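Local coordinates for putative gamma-glutamylcyclotransferase YkqA (Bacillus subtilis, PDB 2QIK), which is of unproven function but probably acts as a gamma-glutamylcyclotransferase, an acyltransferase working on gamma-glutamyl substrates, at residues A[110-114]-A[115-119]; A[232-235]-A[236-239]. All coordinates share one frame; numbering follows the deposited sequence. Where two conformers were deposited one is given.

Contact 1. Residues A[110-114]-A[115-119]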
ATOM      1  N   ILE A 110       0.355  -3.445  17.711  1.00 12.81           N
ATOM      2  CA  ILE A 110      -0.040  -2.528  16.650  0.50 13.70           C
ATOM      3  C   ILE A 110      -1.154  -3.225  15.871  1.00 13.13           C
ATOM      4  O   ILE A 110      -0.914  -4.165  15.145  1.00 12.34           O
ATOM      5  CB  ILE A 110       1.170  -2.213  15.694  0.50 13.54           C
ATOM      6  CG1 ILE A 110       2.444  -1.772  16.446  0.50 17.76           C
ATOM      7  CG2 ILE A 110       0.800  -1.213  14.713  0.50 13.06           C
ATOM      8  CD1 ILE A 110       2.338  -0.647  17.383  0.50 20.51           C
ATOM      9  N   SER A 111      -2.408  -2.790  16.079  1.00 16.15           N
ATOM     10  CA  SER A 111      -3.556  -3.454  15.481  1.00 17.23           C
ATOM     11  C   SER A 111      -3.508  -3.642  13.994  1.00 14.11           C
ATOM     12  O   SER A 111      -3.921  -4.669  13.447  1.00 16.84           O
ATOM     13  CB  SER A 111      -4.890  -2.769  15.908  1.00 20.56           C
ATOM     14  OG  SER A 111      -5.234  -1.763  15.007  1.00 29.93           O
ATOM     15  N   SER A 112      -2.970  -2.641  13.305  1.00 12.07           N
ATOM     16  CA  SER A 112      -2.923  -2.675  11.855  1.00 10.18           C
ATOM     17  C   SER A 112      -1.906  -3.674  11.285  1.00  9.59           C
ATOM     18  O   SER A 112      -1.933  -4.018  10.084  1.00  9.74           O
ATOM     19  CB  SER A 112      -2.598  -1.339  11.232  1.00 12.05           C
ATOM     20  OG  SER A 112      -1.260  -0.997  11.557  1.00 10.09           O
ATOM     21  N   GLY A 113      -0.985  -4.109  12.130  1.00  8.04           N
ATOM     22  CA  GLY A 113       0.092  -4.913  11.693  1.00  7.28           C
ATOM     23  C   GLY A 113       1.113  -4.200  10.815  1.00  6.00           C
ATOM     24  O   GLY A 113       1.997  -4.841  10.234  1.00  7.02           O
ATOM     25  N   ASP A 114       1.037  -2.879  10.738  1.00  6.34           N
ATOM     26  CA  ASP A 114       1.805  -2.121   9.761  1.00  6.19           C
ATOM     27  C   ASP A 114       2.501  -0.981  10.453  1.00  6.27           C
ATOM     28  O   ASP A 114       1.884  -0.031  10.940  1.00  6.71           O
ATOM     29  CB  ASP A 114       0.864  -1.654   8.629  1.00  6.51           C
ATOM     30  CG  ASP A 114       1.607  -1.038   7.473  1.00  7.44           C
ATOM     31  OD1 ASP A 114       1.095  -1.220   6.328  1.00 10.06           O
ATOM     32  OD2 ASP A 114       2.629  -0.358   7.675  1.00  7.35           O
ATOM     33  N   TRP A 115       3.847  -1.086  10.517  1.00  5.83           N
ATOM     34  CA  TRP A 115       4.622  -0.105  11.233  1.00  6.84           C
ATOM     35  C   TRP A 115       4.523   1.295  10.649  1.00  6.85           C
ATOM     36  O   TRP A 115       4.495   2.269  11.381  1.00  7.51           O
ATOM     37  CB  TRP A 115       6.099  -0.589  11.249  1.00  8.55           C
ATOM     38  CG  TRP A 115       7.076   0.303  11.896  1.00 11.32           C
ATOM     39  CD1 TRP A 115       8.214   0.855  11.304  1.00 12.37           C
ATOM     40  CD2 TRP A 115       7.181   0.556  13.231  1.00 13.84           C
ATOM     41  NE1 TRP A 115       8.922   1.547  12.193  1.00 17.03           N
ATOM     42  CE2 TRP A 115       8.338   1.399  13.405  1.00 12.76           C
ATOM     43  CE3 TRP A 115       6.391   0.303  14.324  1.00 17.02           C
ATOM     44  CZ2 TRP A 115       8.754   1.921  14.619  1.00 17.72           C
ATOM     45  CZ3 TRP A 115       6.892   0.824  15.615  1.00 18.68           C
ATOM     46  CH2 TRP A 115       7.995   1.599  15.711  1.00 18.30           C
ATOM     47  N   LYS A 116       4.536   1.394   9.329  1.00  6.97           N
ATOM     48  CA  LYS A 116       4.387   2.716   8.714  1.00  7.39           C
ATOM     49  C   LYS A 116       3.026   3.314   8.960  1.00  6.84           C
ATOM     50  O   LYS A 116       2.931   4.539   9.151  1.00  8.02           O
ATOM     51  CB  LYS A 116       4.698   2.609   7.220  1.00  9.37           C
ATOM     52  CG  LYS A 116       6.071   2.428   6.804  1.00 11.41           C
ATOM     53  CD  LYS A 116       6.368   2.688   5.380  1.00 13.48           C
ATOM     54  CE  LYS A 116       7.810   2.656   5.211  1.00 14.42           C
ATOM     55  NZ  LYS A 116       8.223   2.840   3.867  1.00 15.34           N
ATOM     56  N   GLU A 117       1.992   2.508   8.922  1.00  6.42           N
ATOM     57  CA  GLU A 117       0.661   3.012   9.237  1.00  7.75           C
ATOM     58  C   GLU A 117       0.641   3.465  10.686  1.00  7.30           C
ATOM     59  O   GLU A 117       0.135   4.555  10.983  1.00  8.37           O
ATOM     60  CB  GLU A 117      -0.348   1.899   8.976  1.00  8.07           C
ATOM     61  CG  GLU A 117      -1.825   2.307   9.137  1.00  9.50           C
ATOM     62  CD  GLU A 117      -2.405   2.260  10.490  1.00  8.58           C
ATOM     63  OE1 GLU A 117      -3.563   2.750  10.626  1.00 11.61           O
ATOM     64  OE2 GLU A 117      -1.752   1.687  11.385  1.00  9.42           O
ATOM     65  N   HIS A 118       1.301   2.741  11.575  1.00  6.49           N
ATOM     66  CA  HIS A 118       1.344   3.099  12.970  1.00  7.41           C
ATOM     67  C   HIS A 118       2.066   4.425  13.115  1.00  7.03           C
ATOM     68  O   HIS A 118       1.690   5.273  13.941  1.00  8.01           O
ATOM     69  CB  HIS A 118       2.019   1.990  13.771  1.00  9.24           C
ATOM     70  CG  HIS A 118       2.436   2.417  15.162  1.00 15.04           C
ATOM     71  ND1 HIS A 118       3.737   2.637  15.569  1.00 22.65           N
ATOM     72  CD2 HIS A 118       1.674   2.578  16.247  1.00 18.39           C
ATOM     73  CE1 HIS A 118       3.739   2.979  16.850  1.00 20.26           C
ATOM     74  NE2 HIS A 118       2.496   2.957  17.283  1.00 21.25           N
ATOM     75  N   GLN A 119       3.180   4.622  12.420  1.00  7.42           N
ATOM     76  CA  GLN A 119       3.945   5.893  12.524  1.00  8.06           C
ATOM     77  C   GLN A 119       3.101   7.068  12.059  1.00  6.75           C
ATOM     78  O   GLN A 119       3.094   8.106  12.650  1.00  9.00           O
ATOM     79  CB  GLN A 119       5.212   5.795  11.708  1.00  8.46           C
ATOM     80  CG  GLN A 119       6.267   4.805  12.321  1.00  9.53           C
ATOM     81  CD  GLN A 119       7.463   4.650  11.435  1.00  9.95           C
ATOM     82  OE1 GLN A 119       8.615   4.832  11.923  1.00 13.72           O
ATOM     83  NE2 GLN A 119       7.254   4.412  10.202  1.00  8.26           N
TER
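Trp-115 CB lies 3.7 Å from Asp-114 C, and from there the indole leads away from residues 110-114; Gln-119 CD lies over one face of it, toward the rim. Lys-116 likewise sends its extended chain away, to a salt bridge with Asp-228 and a bond to the carbonyl O of Lys-13. Glu-117 meets residues 110-114 through both its backbone N and its carboxylate. The N donates to Asp-114 OD2 over 3.2 Å, a nearly straight bond (165°) that reaches the oxygen from above the carboxylate plane. The side chain of Glu-117 bends at chi2 (-85°), bringing OE2 within 2.7 Å of the donor Ser-112 OG, which stands 50° out of the carboxylate plane. Ser-112 OG also accepts from Asp-114 N at 3.1 Å, closing an ST turn. Arg-12 forms a salt bridge with Asp-114 OD2, and Tyr-202 bonds Glu-117 OE1. His-118 N donates to Asp-114 O (2.9 Å), the first helical bond. Ile-110 CD1 sits over one face of the His-118 ring, 3.6 Å from its centroid, a CH-pi contact. A type I turn, Ile-110 to Gly-113, thus leads into a helix N-terminus with Asp-114 as N-cap, and the Trp-115 side chain lies near Gly-9 of the substrate site inferred by similarity.

Contact 2. Residues A[232-235]-A[236-239]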
ATOM      1  N   PHE A 232      -4.634   3.138  -0.667  1.00  6.63           N
ATOM      2  CA  PHE A 232      -5.393   2.056  -0.096  1.00  6.15           C
ATOM      3  C   PHE A 232      -5.428   0.939  -1.091  1.00  6.67           C
ATOM      4  O   PHE A 232      -5.571   1.167  -2.305  1.00  7.78           O
ATOM      5  CB  PHE A 232      -6.825   2.506   0.275  1.00  6.65           C
ATOM      6  CG  PHE A 232      -6.859   3.490   1.374  1.00  6.64           C
ATOM      7  CD1 PHE A 232      -6.769   4.833   1.106  1.00  7.02           C
ATOM      8  CD2 PHE A 232      -6.914   3.081   2.698  1.00  7.29           C
ATOM      9  CE1 PHE A 232      -6.737   5.753   2.117  1.00  8.00           C
ATOM     10  CE2 PHE A 232      -6.908   3.987   3.721  1.00  7.44           C
ATOM     11  CZ  PHE A 232      -6.807   5.332   3.429  1.00  7.53           C
ATOM     12  N   LEU A 233      -5.232  -0.303  -0.591  1.00  5.87           N
ATOM     13  CA  LEU A 233      -5.158  -1.522  -1.490  1.00  6.47           C
ATOM     14  C   LEU A 233      -6.129  -2.583  -0.989  1.00  6.06           C
ATOM     15  O   LEU A 233      -6.358  -2.694   0.210  1.00  6.54           O
ATOM     16  CB  LEU A 233      -3.730  -2.082  -1.532  1.00  6.85           C
ATOM     17  CG  LEU A 233      -2.670  -1.101  -2.006  1.00  7.24           C
ATOM     18  CD1 LEU A 233      -1.289  -1.697  -1.793  1.00  8.37           C
ATOM     19  CD2 LEU A 233      -2.917  -0.651  -3.427  1.00  8.72           C
ATOM     20  N   VAL A 234      -6.726  -3.310  -1.941  1.00  6.44           N
ATOM     21  CA  VAL A 234      -7.686  -4.328  -1.609  1.00  7.30           C
ATOM     22  C   VAL A 234      -7.050  -5.462  -0.846  1.00  7.82           C
ATOM     23  O   VAL A 234      -5.976  -5.948  -1.173  1.00  8.50           O
ATOM     24  CB  VAL A 234      -8.346  -4.858  -2.899  1.00  7.27           C
ATOM     25  CG1 VAL A 234      -9.217  -6.069  -2.660  1.00  9.64           C
ATOM     26  CG2 VAL A 234      -9.169  -3.792  -3.542  1.00  8.40           C
ATOM     27  N   LEU A 235      -7.751  -5.939   0.195  1.00  8.15           N
ATOM     28  CA  LEU A 235      -7.301  -7.073   0.984  1.00  8.67           C
ATOM     29  C   LEU A 235      -7.652  -8.423   0.440  1.00 11.78           C
ATOM     30  O   LEU A 235      -6.792  -9.319   0.419  1.00 16.52           O
ATOM     31  CB  LEU A 235      -7.795  -6.892   2.442  1.00  8.69           C
ATOM     32  CG  LEU A 235      -6.990  -5.879   3.188  1.00  9.06           C
ATOM     33  CD1 LEU A 235      -7.747  -5.364   4.436  1.00 10.85           C
ATOM     34  CD2 LEU A 235      -5.655  -6.469   3.609  1.00 12.01           C
ATOM     35  N   GLN A 236      -8.857  -8.619  -0.033  1.00 12.35           N
ATOM     36  CA  GLN A 236      -9.218  -9.911  -0.631  1.00 13.07           C
ATOM     37  C   GLN A 236      -9.415  -9.723  -2.144  1.00 11.97           C
ATOM     38  O   GLN A 236     -10.481  -9.284  -2.623  1.00 14.01           O
ATOM     39  CB  GLN A 236     -10.542 -10.299  -0.019  1.00 15.54           C
ATOM     40  CG  GLN A 236     -10.661 -10.773   1.461  1.00 24.55           C
ATOM     41  CD  GLN A 236     -10.254  -9.837   2.646  1.00 28.52           C
ATOM     42  OE1 GLN A 236     -10.981  -8.816   3.116  1.00 21.03           O
ATOM     43  NE2 GLN A 236      -9.126 -10.295   3.270  1.00 28.87           N
ATOM     44  N   LYS A 237      -8.366 -10.008  -2.903  1.00 12.67           N
ATOM     45  CA  LYS A 237      -8.376  -9.692  -4.318  1.00 12.42           C
ATOM     46  C   LYS A 237      -9.054 -10.873  -5.062  1.00 12.47           C
ATOM     47  O   LYS A 237      -8.788 -12.007  -4.734  1.00 15.19           O
ATOM     48  CB  LYS A 237      -6.964  -9.504  -4.808  1.00 14.20           C
ATOM     49  CG  LYS A 237      -6.258  -8.286  -4.126  1.00 11.73           C
ATOM     50  CD  LYS A 237      -4.952  -8.029  -4.709  1.00 14.66           C
ATOM     51  CE  LYS A 237      -4.025  -7.201  -3.833  1.00 11.79           C
ATOM     52  NZ  LYS A 237      -4.496  -5.823  -3.615  1.00  9.34           N
ATOM     53  N   GLU A 238      -9.903 -10.550  -6.012  1.00 12.29           N
ATOM     54  CA  GLU A 238     -10.546 -11.523  -6.837  1.00 15.50           C
ATOM     55  C   GLU A 238     -10.239 -11.244  -8.308  1.00 14.60           C
ATOM     56  O   GLU A 238      -9.709 -10.183  -8.660  1.00 14.29           O
ATOM     57  CB  GLU A 238     -12.050 -11.522  -6.491  1.00 17.74           C
ATOM     58  CG  GLU A 238     -12.290 -11.791  -4.999  1.00 21.55           C
ATOM     59  CD  GLU A 238     -13.655 -12.187  -4.334  1.00 23.27           C
ATOM     60  OE1 GLU A 238     -14.411 -13.059  -4.868  1.00 34.06           O
ATOM     61  OE2 GLU A 238     -13.869 -11.693  -3.146  1.00 30.67           O
ATOM     62  N   ALA A 239     -10.523 -12.213  -9.199  1.00 15.77           N
ATOM     63  CA  ALA A 239     -10.419 -11.958 -10.644  1.00 15.54           C
ATOM     64  C   ALA A 239     -11.254 -10.745 -11.015  1.00 15.10           C
ATOM     65  O   ALA A 239     -12.300 -10.488 -10.470  1.00 16.36           O
ATOM     66  CB  ALA A 239     -10.780 -13.124 -11.486  1.00 17.91           C
TER
HETATM   67  O   HOH W   1      -6.072 -11.438  -1.910  1.00 24.56           O
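Val-234 ends its strand in extended conformation, and Leu-235 then turns the chain with phi/psi of -85°/-43°, so that residues 236-239 leave in a new direction without regular structure. A water spans the bend, donating to Leu-235 O at 3.2 Å and accepting from Lys-237 N at 2.9 Å. The side chain of Lys-237 folds back across the turn: its chain runs extended to CE and then kinks at chi4 (-65°), which brings NZ to Val-234 O at 2.9 Å. The ammonium approaches in the carbonyl plane, on a lone pair, and also forms a salt bridge with Asp-178. Nearer its backbone the lysine chain passes the valine, with Lys-237 CG 4.0 Å from Val-234 CG1, and the same methyl lies 3.5 Å from Gln-236 O. A methionine in place of Lys-237 would probably leave Val-234 O without this donor and Asp-178 without its charged mate. Asp-178 also accepts from Val-234 N, so one carboxylate ties both sides of the bend to strand 174-180. Val-234 packs on Thr-168 and Leu-169 of strand 164-171, while Leu-233 rests on Arg-213 and Ala-215 of strand 212-221, the antiparallel partner of strand 224-234.

Overall arrangement
Contacts 1 and 2 both lie where the chain passes between a regular element and a loop, in the two AIG2-like regions of the chain. Residues 110-119 start a helix and residues 232-239 leave a strand; their centres are 19 Å apart and they do not touch. Both are partly buried: contact 1 has no exposed residue among those that meet, whereas contact 2 includes the exposed Gln-236. In the first, two carboxylates and a serine hydroxyl serve with backbone N-H groups around the helix start, beside a CH-pi contact; in the second, an ammonium, held also by Asp-178, and a water bind backbone atoms. Strand 212-221 borders both, through Pro-214 and Phe-216 at contact 1 and Tyr-212 and Ala-215 at contact 2.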